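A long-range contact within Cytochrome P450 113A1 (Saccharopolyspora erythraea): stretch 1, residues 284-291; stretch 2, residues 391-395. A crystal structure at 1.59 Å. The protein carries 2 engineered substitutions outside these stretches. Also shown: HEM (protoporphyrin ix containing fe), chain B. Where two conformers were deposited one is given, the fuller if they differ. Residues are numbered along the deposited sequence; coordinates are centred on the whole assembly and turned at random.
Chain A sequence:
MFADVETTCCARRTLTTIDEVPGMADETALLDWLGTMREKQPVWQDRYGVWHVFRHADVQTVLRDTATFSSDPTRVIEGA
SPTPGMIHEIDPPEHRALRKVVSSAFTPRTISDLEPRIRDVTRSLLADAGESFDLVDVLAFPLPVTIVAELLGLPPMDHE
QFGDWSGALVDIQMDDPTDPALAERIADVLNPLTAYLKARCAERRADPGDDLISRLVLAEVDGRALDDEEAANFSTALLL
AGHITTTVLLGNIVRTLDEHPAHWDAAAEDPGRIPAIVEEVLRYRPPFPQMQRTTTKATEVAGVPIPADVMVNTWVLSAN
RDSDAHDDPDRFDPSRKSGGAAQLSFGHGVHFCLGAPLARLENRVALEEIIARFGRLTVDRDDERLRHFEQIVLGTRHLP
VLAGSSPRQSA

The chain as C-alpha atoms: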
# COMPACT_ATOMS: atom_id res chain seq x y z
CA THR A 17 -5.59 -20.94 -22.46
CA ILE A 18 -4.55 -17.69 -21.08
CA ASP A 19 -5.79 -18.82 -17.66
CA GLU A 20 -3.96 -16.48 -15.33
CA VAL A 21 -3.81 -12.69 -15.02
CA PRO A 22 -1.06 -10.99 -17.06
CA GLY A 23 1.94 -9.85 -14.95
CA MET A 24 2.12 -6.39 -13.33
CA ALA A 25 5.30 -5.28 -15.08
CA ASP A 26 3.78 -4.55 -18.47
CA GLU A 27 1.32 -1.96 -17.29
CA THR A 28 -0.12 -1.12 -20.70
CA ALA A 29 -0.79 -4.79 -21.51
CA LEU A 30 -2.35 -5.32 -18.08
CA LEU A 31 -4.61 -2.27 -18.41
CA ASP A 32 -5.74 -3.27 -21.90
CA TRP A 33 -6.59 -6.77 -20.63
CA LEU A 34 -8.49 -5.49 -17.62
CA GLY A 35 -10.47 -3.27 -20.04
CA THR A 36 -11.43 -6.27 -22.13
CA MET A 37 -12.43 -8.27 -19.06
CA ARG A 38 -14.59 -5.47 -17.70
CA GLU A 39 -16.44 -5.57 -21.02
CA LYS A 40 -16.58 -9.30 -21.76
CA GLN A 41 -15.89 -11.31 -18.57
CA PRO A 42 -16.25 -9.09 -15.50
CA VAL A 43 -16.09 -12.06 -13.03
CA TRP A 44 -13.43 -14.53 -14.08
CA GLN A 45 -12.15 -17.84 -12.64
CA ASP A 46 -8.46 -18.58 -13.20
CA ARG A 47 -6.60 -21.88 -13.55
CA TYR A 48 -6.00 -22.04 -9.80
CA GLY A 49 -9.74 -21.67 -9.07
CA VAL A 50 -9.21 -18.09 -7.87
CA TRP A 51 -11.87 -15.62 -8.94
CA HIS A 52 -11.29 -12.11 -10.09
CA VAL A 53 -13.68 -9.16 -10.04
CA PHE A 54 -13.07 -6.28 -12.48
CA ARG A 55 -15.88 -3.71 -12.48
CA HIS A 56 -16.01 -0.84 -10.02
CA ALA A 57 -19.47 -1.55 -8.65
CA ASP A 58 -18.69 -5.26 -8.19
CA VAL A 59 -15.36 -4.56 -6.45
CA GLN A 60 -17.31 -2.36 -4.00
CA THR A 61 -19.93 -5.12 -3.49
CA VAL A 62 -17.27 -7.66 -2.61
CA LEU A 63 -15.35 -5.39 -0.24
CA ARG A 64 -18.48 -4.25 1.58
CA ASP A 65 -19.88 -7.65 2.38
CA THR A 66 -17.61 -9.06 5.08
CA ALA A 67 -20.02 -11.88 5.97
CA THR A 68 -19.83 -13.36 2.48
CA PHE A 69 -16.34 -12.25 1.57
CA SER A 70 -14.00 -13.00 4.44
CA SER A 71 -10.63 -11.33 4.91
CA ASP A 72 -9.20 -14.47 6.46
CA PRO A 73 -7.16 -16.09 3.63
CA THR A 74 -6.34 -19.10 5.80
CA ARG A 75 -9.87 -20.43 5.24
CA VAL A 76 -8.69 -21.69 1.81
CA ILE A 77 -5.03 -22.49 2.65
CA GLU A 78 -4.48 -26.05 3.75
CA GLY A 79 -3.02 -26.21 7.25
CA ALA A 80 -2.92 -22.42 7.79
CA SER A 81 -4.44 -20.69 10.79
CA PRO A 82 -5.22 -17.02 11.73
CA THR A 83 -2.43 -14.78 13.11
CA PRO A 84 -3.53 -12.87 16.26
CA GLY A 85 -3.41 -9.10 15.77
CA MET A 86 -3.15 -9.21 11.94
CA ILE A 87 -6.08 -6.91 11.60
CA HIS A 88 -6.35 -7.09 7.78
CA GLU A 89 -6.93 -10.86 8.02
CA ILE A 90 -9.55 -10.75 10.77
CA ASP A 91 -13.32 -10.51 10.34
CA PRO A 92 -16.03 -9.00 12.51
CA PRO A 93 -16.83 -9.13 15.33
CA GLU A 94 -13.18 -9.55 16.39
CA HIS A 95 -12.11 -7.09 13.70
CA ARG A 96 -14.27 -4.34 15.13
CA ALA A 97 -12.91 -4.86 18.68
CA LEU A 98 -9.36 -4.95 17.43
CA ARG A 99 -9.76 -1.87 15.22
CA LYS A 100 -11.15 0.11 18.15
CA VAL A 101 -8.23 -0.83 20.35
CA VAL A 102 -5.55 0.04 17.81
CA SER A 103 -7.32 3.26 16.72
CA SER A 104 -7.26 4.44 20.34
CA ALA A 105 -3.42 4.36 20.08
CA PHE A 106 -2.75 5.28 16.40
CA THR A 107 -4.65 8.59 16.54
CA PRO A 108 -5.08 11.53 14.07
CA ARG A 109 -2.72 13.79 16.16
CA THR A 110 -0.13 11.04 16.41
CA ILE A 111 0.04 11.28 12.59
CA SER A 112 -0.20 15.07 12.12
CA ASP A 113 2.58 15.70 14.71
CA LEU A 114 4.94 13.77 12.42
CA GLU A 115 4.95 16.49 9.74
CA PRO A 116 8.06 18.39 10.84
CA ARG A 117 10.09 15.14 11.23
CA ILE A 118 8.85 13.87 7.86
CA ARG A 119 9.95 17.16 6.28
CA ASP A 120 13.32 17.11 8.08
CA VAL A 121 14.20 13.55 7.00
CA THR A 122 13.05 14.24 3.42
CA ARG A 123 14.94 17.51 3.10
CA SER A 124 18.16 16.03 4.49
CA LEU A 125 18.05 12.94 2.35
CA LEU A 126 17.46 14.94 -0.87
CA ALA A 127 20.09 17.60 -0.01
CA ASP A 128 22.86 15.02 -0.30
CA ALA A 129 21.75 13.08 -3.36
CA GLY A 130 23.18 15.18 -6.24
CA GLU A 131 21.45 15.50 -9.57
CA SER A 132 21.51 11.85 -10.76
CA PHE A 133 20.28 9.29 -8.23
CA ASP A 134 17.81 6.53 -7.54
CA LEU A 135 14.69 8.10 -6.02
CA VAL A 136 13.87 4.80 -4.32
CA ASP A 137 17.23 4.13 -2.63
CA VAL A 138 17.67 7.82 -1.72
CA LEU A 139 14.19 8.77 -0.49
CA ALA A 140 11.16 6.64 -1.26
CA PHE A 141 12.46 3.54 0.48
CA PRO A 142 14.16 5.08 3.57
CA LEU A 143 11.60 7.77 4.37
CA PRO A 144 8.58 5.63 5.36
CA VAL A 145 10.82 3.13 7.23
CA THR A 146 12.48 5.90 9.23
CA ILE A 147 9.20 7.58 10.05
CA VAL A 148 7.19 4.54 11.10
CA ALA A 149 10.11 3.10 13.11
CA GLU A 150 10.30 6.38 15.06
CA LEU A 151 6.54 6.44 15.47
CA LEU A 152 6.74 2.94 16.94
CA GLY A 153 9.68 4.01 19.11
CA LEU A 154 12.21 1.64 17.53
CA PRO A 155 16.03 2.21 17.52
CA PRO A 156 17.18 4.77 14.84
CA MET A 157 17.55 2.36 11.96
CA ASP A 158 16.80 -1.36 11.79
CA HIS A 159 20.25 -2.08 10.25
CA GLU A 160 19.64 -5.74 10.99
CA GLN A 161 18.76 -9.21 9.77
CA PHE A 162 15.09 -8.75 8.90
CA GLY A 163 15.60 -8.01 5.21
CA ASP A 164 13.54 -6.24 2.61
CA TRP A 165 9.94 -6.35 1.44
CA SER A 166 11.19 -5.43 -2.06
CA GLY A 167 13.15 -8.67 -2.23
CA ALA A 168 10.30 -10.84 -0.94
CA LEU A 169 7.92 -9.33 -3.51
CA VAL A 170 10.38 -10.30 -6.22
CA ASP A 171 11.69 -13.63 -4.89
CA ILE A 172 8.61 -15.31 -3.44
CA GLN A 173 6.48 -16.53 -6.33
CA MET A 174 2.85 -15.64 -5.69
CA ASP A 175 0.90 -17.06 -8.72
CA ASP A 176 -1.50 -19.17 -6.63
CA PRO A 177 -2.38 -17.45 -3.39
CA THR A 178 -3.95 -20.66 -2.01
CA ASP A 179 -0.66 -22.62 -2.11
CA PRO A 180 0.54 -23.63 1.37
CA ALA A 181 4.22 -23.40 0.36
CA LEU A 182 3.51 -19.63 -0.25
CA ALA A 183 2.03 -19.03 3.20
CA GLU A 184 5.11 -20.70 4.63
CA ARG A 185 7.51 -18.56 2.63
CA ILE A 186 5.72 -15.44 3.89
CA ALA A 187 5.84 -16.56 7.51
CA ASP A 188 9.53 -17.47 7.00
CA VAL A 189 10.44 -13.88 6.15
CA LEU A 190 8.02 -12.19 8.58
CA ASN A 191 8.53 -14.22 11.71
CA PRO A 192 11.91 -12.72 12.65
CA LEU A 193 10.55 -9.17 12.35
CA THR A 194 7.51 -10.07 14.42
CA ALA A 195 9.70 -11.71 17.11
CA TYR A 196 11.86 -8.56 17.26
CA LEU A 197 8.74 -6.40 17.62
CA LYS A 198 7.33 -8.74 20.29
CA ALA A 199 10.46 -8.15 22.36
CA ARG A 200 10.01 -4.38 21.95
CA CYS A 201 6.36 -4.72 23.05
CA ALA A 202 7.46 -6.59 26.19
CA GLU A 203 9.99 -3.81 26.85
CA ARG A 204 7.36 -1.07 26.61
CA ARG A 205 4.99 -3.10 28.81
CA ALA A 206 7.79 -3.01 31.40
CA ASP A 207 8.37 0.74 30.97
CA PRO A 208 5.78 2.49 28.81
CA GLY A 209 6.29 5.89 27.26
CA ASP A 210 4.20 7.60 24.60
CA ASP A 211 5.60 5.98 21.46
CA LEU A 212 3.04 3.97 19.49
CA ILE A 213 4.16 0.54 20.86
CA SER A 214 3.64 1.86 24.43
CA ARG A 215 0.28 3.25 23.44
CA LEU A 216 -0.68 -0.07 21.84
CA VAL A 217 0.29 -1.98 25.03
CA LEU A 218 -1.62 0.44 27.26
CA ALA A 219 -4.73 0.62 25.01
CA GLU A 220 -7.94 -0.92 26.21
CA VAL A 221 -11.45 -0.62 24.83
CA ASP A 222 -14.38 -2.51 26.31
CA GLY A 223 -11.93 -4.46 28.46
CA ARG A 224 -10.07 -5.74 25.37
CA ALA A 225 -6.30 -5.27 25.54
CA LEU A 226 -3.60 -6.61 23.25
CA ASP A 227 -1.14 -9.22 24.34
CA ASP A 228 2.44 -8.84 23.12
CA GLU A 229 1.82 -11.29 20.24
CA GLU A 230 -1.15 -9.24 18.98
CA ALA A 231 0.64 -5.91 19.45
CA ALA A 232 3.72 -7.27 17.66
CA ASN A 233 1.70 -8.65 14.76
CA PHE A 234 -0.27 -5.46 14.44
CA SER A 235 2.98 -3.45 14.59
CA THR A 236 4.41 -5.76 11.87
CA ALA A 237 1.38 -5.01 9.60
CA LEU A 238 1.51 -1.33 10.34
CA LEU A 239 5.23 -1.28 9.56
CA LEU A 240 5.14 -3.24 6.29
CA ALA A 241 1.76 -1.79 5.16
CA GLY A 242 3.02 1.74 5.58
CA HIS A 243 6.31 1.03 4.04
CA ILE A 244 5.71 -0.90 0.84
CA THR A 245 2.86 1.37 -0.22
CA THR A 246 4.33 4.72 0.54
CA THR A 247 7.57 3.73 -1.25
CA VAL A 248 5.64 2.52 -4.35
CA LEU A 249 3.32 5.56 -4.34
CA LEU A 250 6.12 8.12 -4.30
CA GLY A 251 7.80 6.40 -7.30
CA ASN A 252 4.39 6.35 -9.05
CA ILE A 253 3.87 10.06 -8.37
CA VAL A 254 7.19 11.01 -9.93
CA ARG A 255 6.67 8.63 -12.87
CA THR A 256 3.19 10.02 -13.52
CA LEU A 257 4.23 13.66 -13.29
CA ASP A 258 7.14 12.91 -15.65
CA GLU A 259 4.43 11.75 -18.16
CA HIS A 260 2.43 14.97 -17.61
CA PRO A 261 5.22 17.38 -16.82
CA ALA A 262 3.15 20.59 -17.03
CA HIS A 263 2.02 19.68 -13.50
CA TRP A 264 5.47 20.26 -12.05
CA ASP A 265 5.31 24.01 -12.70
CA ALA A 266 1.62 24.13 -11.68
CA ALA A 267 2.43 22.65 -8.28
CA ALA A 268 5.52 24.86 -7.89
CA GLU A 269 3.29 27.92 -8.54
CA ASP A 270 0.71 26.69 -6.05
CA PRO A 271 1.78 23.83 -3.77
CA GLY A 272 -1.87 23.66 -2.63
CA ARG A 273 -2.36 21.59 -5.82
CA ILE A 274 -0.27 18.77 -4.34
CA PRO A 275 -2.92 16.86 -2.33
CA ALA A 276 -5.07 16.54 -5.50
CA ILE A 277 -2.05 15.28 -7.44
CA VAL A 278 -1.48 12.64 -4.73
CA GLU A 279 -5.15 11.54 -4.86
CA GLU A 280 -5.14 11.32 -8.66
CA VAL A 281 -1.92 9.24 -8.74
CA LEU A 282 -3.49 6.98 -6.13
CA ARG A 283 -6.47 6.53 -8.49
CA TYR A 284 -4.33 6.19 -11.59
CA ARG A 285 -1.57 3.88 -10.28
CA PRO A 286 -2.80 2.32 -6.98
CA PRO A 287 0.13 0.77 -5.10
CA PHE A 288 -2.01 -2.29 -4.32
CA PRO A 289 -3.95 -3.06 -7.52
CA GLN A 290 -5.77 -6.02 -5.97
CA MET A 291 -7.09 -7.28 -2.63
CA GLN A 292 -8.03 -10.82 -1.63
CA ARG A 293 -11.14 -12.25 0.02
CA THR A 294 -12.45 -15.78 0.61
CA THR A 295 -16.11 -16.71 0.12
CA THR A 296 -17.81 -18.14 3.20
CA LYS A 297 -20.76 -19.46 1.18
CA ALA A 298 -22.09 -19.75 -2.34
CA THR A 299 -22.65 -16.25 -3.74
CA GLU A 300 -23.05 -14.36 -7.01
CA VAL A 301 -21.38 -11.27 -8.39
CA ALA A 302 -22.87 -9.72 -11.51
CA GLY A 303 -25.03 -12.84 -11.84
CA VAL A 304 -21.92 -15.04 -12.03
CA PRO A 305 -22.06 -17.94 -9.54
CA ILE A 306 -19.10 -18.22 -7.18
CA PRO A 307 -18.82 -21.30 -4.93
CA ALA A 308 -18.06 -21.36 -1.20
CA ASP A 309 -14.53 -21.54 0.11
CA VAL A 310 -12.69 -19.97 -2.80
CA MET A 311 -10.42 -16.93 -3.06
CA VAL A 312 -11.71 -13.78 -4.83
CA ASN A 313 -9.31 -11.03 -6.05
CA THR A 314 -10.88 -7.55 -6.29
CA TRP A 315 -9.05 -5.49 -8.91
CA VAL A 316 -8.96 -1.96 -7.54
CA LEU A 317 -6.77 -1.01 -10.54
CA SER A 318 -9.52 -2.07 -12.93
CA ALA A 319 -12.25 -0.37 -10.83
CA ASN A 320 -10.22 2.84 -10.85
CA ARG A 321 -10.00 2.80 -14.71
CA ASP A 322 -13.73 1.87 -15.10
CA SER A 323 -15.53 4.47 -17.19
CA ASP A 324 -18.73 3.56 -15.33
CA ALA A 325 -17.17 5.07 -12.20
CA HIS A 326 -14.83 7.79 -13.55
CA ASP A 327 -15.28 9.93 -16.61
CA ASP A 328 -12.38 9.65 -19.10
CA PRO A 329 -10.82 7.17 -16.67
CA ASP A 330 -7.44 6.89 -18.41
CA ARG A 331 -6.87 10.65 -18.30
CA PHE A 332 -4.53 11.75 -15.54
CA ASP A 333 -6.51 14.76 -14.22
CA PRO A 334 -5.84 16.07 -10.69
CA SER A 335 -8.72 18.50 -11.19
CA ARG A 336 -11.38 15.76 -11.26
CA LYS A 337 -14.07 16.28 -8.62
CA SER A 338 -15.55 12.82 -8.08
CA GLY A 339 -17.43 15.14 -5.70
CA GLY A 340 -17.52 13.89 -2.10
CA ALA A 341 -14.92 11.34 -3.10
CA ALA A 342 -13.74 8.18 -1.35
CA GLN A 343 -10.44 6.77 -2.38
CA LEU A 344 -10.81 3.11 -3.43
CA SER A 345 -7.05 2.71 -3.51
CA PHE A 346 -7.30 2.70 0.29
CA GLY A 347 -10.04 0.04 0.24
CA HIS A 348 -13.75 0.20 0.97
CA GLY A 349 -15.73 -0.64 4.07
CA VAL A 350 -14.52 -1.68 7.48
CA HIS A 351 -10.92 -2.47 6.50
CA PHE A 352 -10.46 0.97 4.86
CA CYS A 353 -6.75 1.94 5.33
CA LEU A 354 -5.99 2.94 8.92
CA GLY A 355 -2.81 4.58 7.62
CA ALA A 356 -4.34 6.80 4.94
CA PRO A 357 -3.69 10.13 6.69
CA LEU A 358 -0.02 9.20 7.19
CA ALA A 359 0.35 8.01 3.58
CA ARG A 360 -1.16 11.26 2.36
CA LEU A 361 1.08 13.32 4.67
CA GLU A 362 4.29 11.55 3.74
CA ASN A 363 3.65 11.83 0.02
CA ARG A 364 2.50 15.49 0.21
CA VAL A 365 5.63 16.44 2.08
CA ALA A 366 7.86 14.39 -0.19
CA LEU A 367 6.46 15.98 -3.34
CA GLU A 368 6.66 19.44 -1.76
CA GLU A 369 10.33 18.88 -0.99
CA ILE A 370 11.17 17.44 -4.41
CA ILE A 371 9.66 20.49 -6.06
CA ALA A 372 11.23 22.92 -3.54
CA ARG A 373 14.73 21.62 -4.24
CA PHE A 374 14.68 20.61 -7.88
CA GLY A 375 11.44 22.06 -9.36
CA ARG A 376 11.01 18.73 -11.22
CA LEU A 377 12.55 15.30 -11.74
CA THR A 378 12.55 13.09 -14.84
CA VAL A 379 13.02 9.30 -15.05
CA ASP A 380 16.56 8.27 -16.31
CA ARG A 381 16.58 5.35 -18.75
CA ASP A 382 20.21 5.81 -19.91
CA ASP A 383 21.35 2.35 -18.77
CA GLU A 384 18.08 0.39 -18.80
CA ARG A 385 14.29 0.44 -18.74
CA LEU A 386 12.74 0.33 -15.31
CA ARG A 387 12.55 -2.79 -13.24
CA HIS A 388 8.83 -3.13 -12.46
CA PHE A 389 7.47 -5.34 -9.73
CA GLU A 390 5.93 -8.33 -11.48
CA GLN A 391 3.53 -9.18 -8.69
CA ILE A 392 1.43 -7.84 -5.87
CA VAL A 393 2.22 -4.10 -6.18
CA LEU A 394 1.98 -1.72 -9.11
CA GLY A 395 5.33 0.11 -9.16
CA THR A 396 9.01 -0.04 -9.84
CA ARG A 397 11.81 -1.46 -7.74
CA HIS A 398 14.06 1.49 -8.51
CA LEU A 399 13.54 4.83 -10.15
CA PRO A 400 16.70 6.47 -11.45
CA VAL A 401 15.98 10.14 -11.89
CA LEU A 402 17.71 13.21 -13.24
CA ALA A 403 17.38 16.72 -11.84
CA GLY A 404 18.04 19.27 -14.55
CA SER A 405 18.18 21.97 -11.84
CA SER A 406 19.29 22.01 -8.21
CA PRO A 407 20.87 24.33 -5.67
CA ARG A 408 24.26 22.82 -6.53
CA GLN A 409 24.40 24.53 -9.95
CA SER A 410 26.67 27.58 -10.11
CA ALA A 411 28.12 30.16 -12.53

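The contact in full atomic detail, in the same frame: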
# COMPACT_ATOMS: atom_id res chain seq x y z
N TYR A 284 -4.88 6.59 -10.33
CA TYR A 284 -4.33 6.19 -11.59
C TYR A 284 -3.41 4.96 -11.50
O TYR A 284 -3.47 4.08 -12.38
CB TYR A 284 -3.60 7.45 -12.14
CG TYR A 284 -3.22 7.41 -13.59
CD1 TYR A 284 -4.19 7.54 -14.57
CD2 TYR A 284 -1.88 7.34 -13.94
CE1 TYR A 284 -3.79 7.56 -15.93
CE2 TYR A 284 -1.48 7.37 -15.28
CZ TYR A 284 -2.42 7.48 -16.23
OH TYR A 284 -1.93 7.48 -17.54
N ARG A 285 -2.58 4.94 -10.46
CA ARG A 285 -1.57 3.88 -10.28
C ARG A 285 -1.59 3.46 -8.79
O ARG A 285 -0.65 3.72 -8.05
CB ARG A 285 -0.20 4.39 -10.72
CG ARG A 285 -0.00 4.34 -12.24
CD ARG A 285 1.35 4.89 -12.60
NE ARG A 285 1.65 4.51 -14.00
CZ ARG A 285 2.16 5.34 -14.92
NH1 ARG A 285 2.45 6.61 -14.65
NH2 ARG A 285 2.40 4.85 -16.15
N PRO A 286 -2.65 2.78 -8.39
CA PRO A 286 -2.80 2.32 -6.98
C PRO A 286 -1.65 1.39 -6.61
O PRO A 286 -1.37 0.47 -7.35
CB PRO A 286 -4.13 1.57 -6.98
CG PRO A 286 -4.40 1.20 -8.42
CD PRO A 286 -3.79 2.36 -9.23
N PRO A 287 -0.96 1.65 -5.49
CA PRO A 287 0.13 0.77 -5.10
C PRO A 287 -0.29 -0.68 -4.95
O PRO A 287 0.49 -1.56 -5.32
CB PRO A 287 0.59 1.39 -3.78
CG PRO A 287 0.29 2.89 -3.96
CD PRO A 287 -1.01 2.87 -4.67
N PHE A 288 -1.51 -0.93 -4.43
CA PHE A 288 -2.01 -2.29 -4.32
C PHE A 288 -3.15 -2.41 -5.34
O PHE A 288 -4.24 -1.90 -5.11
CB PHE A 288 -2.59 -2.54 -2.94
CG PHE A 288 -1.58 -2.75 -1.88
CD1 PHE A 288 -1.77 -2.14 -0.65
CD2 PHE A 288 -0.50 -3.59 -2.06
CE1 PHE A 288 -0.86 -2.37 0.40
CE2 PHE A 288 0.43 -3.81 -1.02
CZ PHE A 288 0.23 -3.18 0.19
N PRO A 289 -2.89 -2.99 -6.49
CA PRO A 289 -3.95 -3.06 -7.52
C PRO A 289 -5.05 -4.07 -7.24
O PRO A 289 -6.12 -4.02 -7.90
CB PRO A 289 -3.15 -3.42 -8.79
CG PRO A 289 -1.95 -4.10 -8.29
CD PRO A 289 -1.57 -3.43 -7.02
N GLN A 290 -4.81 -4.94 -6.29
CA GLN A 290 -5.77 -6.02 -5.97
C GLN A 290 -5.78 -6.32 -4.49
O GLN A 290 -4.78 -6.12 -3.79
CB GLN A 290 -5.39 -7.28 -6.77
CG GLN A 290 -3.97 -7.77 -6.51
CD GLN A 290 -3.50 -8.92 -7.39
OE1 GLN A 290 -4.05 -9.20 -8.46
NE2 GLN A 290 -2.50 -9.64 -6.90
N MET A 291 -6.94 -6.79 -4.01
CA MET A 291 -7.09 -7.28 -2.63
C MET A 291 -7.73 -8.64 -2.68
O MET A 291 -8.39 -8.93 -3.63
CB MET A 291 -7.95 -6.35 -1.74
CG MET A 291 -7.19 -5.15 -1.29
SD MET A 291 -7.87 -3.95 -2.36
CE MET A 291 -9.27 -3.44 -1.37
N GLN A 391 4.69 -8.74 -9.45
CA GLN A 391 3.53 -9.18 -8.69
C GLN A 391 3.20 -8.28 -7.53
O GLN A 391 4.05 -7.51 -7.02
CB GLN A 391 3.71 -10.63 -8.22
CG GLN A 391 5.15 -11.06 -8.17
CD GLN A 391 5.36 -12.38 -7.47
OE1 GLN A 391 4.83 -13.43 -7.88
NE2 GLN A 391 6.14 -12.35 -6.39
N ILE A 392 1.94 -8.41 -7.11
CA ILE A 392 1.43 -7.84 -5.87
C ILE A 392 1.21 -6.32 -5.94
O ILE A 392 0.06 -5.86 -5.81
CB ILE A 392 2.28 -8.22 -4.64
CG1 ILE A 392 2.39 -9.76 -4.53
CG2 ILE A 392 1.72 -7.57 -3.37
CD1 ILE A 392 1.10 -10.51 -4.62
N VAL A 393 2.30 -5.57 -6.14
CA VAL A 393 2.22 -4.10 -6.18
C VAL A 393 2.37 -3.59 -7.60
O VAL A 393 2.91 -4.28 -8.50
CB VAL A 393 3.23 -3.43 -5.24
CG1 VAL A 393 3.03 -3.86 -3.80
CG2 VAL A 393 4.67 -3.72 -5.69
N LEU A 394 1.84 -2.39 -7.82
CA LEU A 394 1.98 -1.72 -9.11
C LEU A 394 3.02 -0.61 -8.99
O LEU A 394 2.74 0.45 -8.48
CB LEU A 394 0.61 -1.16 -9.55
CG LEU A 394 0.61 -0.53 -10.93
CD1 LEU A 394 0.58 -1.63 -12.01
CD2 LEU A 394 -0.60 0.40 -11.14
N GLY A 395 4.26 -0.85 -9.45
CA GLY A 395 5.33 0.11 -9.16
C GLY A 395 6.65 -0.39 -9.70
O GLY A 395 6.71 -1.43 -10.36
CHA HEM B . -5.50 -1.36 4.97
CHB HEM B . -3.76 0.65 0.88
CHC HEM B . -0.59 3.19 3.52
CHD HEM B . -1.77 0.60 7.47
C1A HEM B . -5.32 -0.96 3.66
C2A HEM B . -6.13 -1.43 2.53
C3A HEM B . -5.65 -0.89 1.41
C4A HEM B . -4.51 -0.07 1.77
CMA HEM B . -6.15 -1.11 -0.03
CAA HEM B . -7.36 -2.35 2.63
CBA HEM B . -6.96 -3.81 2.70
CGA HEM B . -8.15 -4.75 2.53
O1A HEM B . -9.31 -4.27 2.38
O2A HEM B . -7.91 -6.00 2.60
C1B HEM B . -2.74 1.53 1.26
C2B HEM B . -2.05 2.42 0.36
C3B HEM B . -1.17 3.13 1.09
C4B HEM B . -1.32 2.68 2.47
CMB HEM B . -2.38 2.42 -1.15
CAB HEM B . -0.13 4.20 0.68
CBB HEM B . -0.39 5.01 -0.30
C1C HEM B . -0.63 2.71 4.81
C2C HEM B . 0.19 3.19 5.91
C3C HEM B . -0.14 2.47 7.01
C4C HEM B . -1.19 1.53 6.63
CMC HEM B . 1.22 4.34 5.75
CAC HEM B . 0.45 2.53 8.43
CBC HEM B . 0.79 3.67 9.03
C1D HEM B . -2.85 -0.15 7.11
C2D HEM B . -3.49 -1.06 8.01
C3D HEM B . -4.64 -1.65 7.26
C4D HEM B . -4.60 -1.05 5.96
CMD HEM B . -3.07 -1.38 9.48
CAD HEM B . -5.65 -2.70 7.75
CBD HEM B . -6.91 -2.03 8.34
CGD HEM B . -7.92 -3.07 8.70
O1D HEM B . -7.80 -4.23 8.29
O2D HEM B . -8.88 -2.70 9.42
NA HEM B . -4.33 -0.10 3.16
NB HEM B . -2.26 1.67 2.55
NC HEM B . -1.43 1.69 5.30
ND HEM B . -3.54 -0.17 5.88
FE HEM B . -3.00 0.89 4.23
O HOH W 1 -2.27 -5.61 -4.83
O HOH W 2 -1.61 -0.75 3.72

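Two segments, the first largely loop between the end of a helix and a strand and the second without regular structure, more than a hundred residues apart in sequence, meet here through both backbone and side chains, with CA atoms 5.1 Å apart at Pro287 and Leu394 and 5.0 Å apart at Phe288 and Val393. A single direct hydrogen bond joins them: Leu394 N donates to Pro287 O at 3.0 Å, nearly straight at 162°. The same carbonyl receives a CA-H...O contact, Val393 CA lying 3.2 Å from Pro287 O. Three of the residues around this bond are prolines, which have no amide hydrogen to donate but keep carbonyls that can accept.

Water 1 makes a second polar link. It accepts from Gln290 N at 3.0 Å and donates to Ile392 O at a short 2.5 Å, so it joins a donor and an acceptor that do not bond directly.

Apolar packing centres on Leu394, whose CA-to-CB bond points toward the first stretch. Its branched side chain suits a surface of proline rings and aliphatic carbon: Leu394 CD2 lies 3.7 Å from Arg285 CA and 4.2 Å from Pro286 CD, while Leu394 CB sits 4.0 Å from Pro289 CD. Phe288 CE2 meets Val393 CG1 at 3.8 Å, an oblique approach. The flat ring also reaches the haem, with Phe288 CD1 3.8 Å from HEM CHB, which lies at the ring edge.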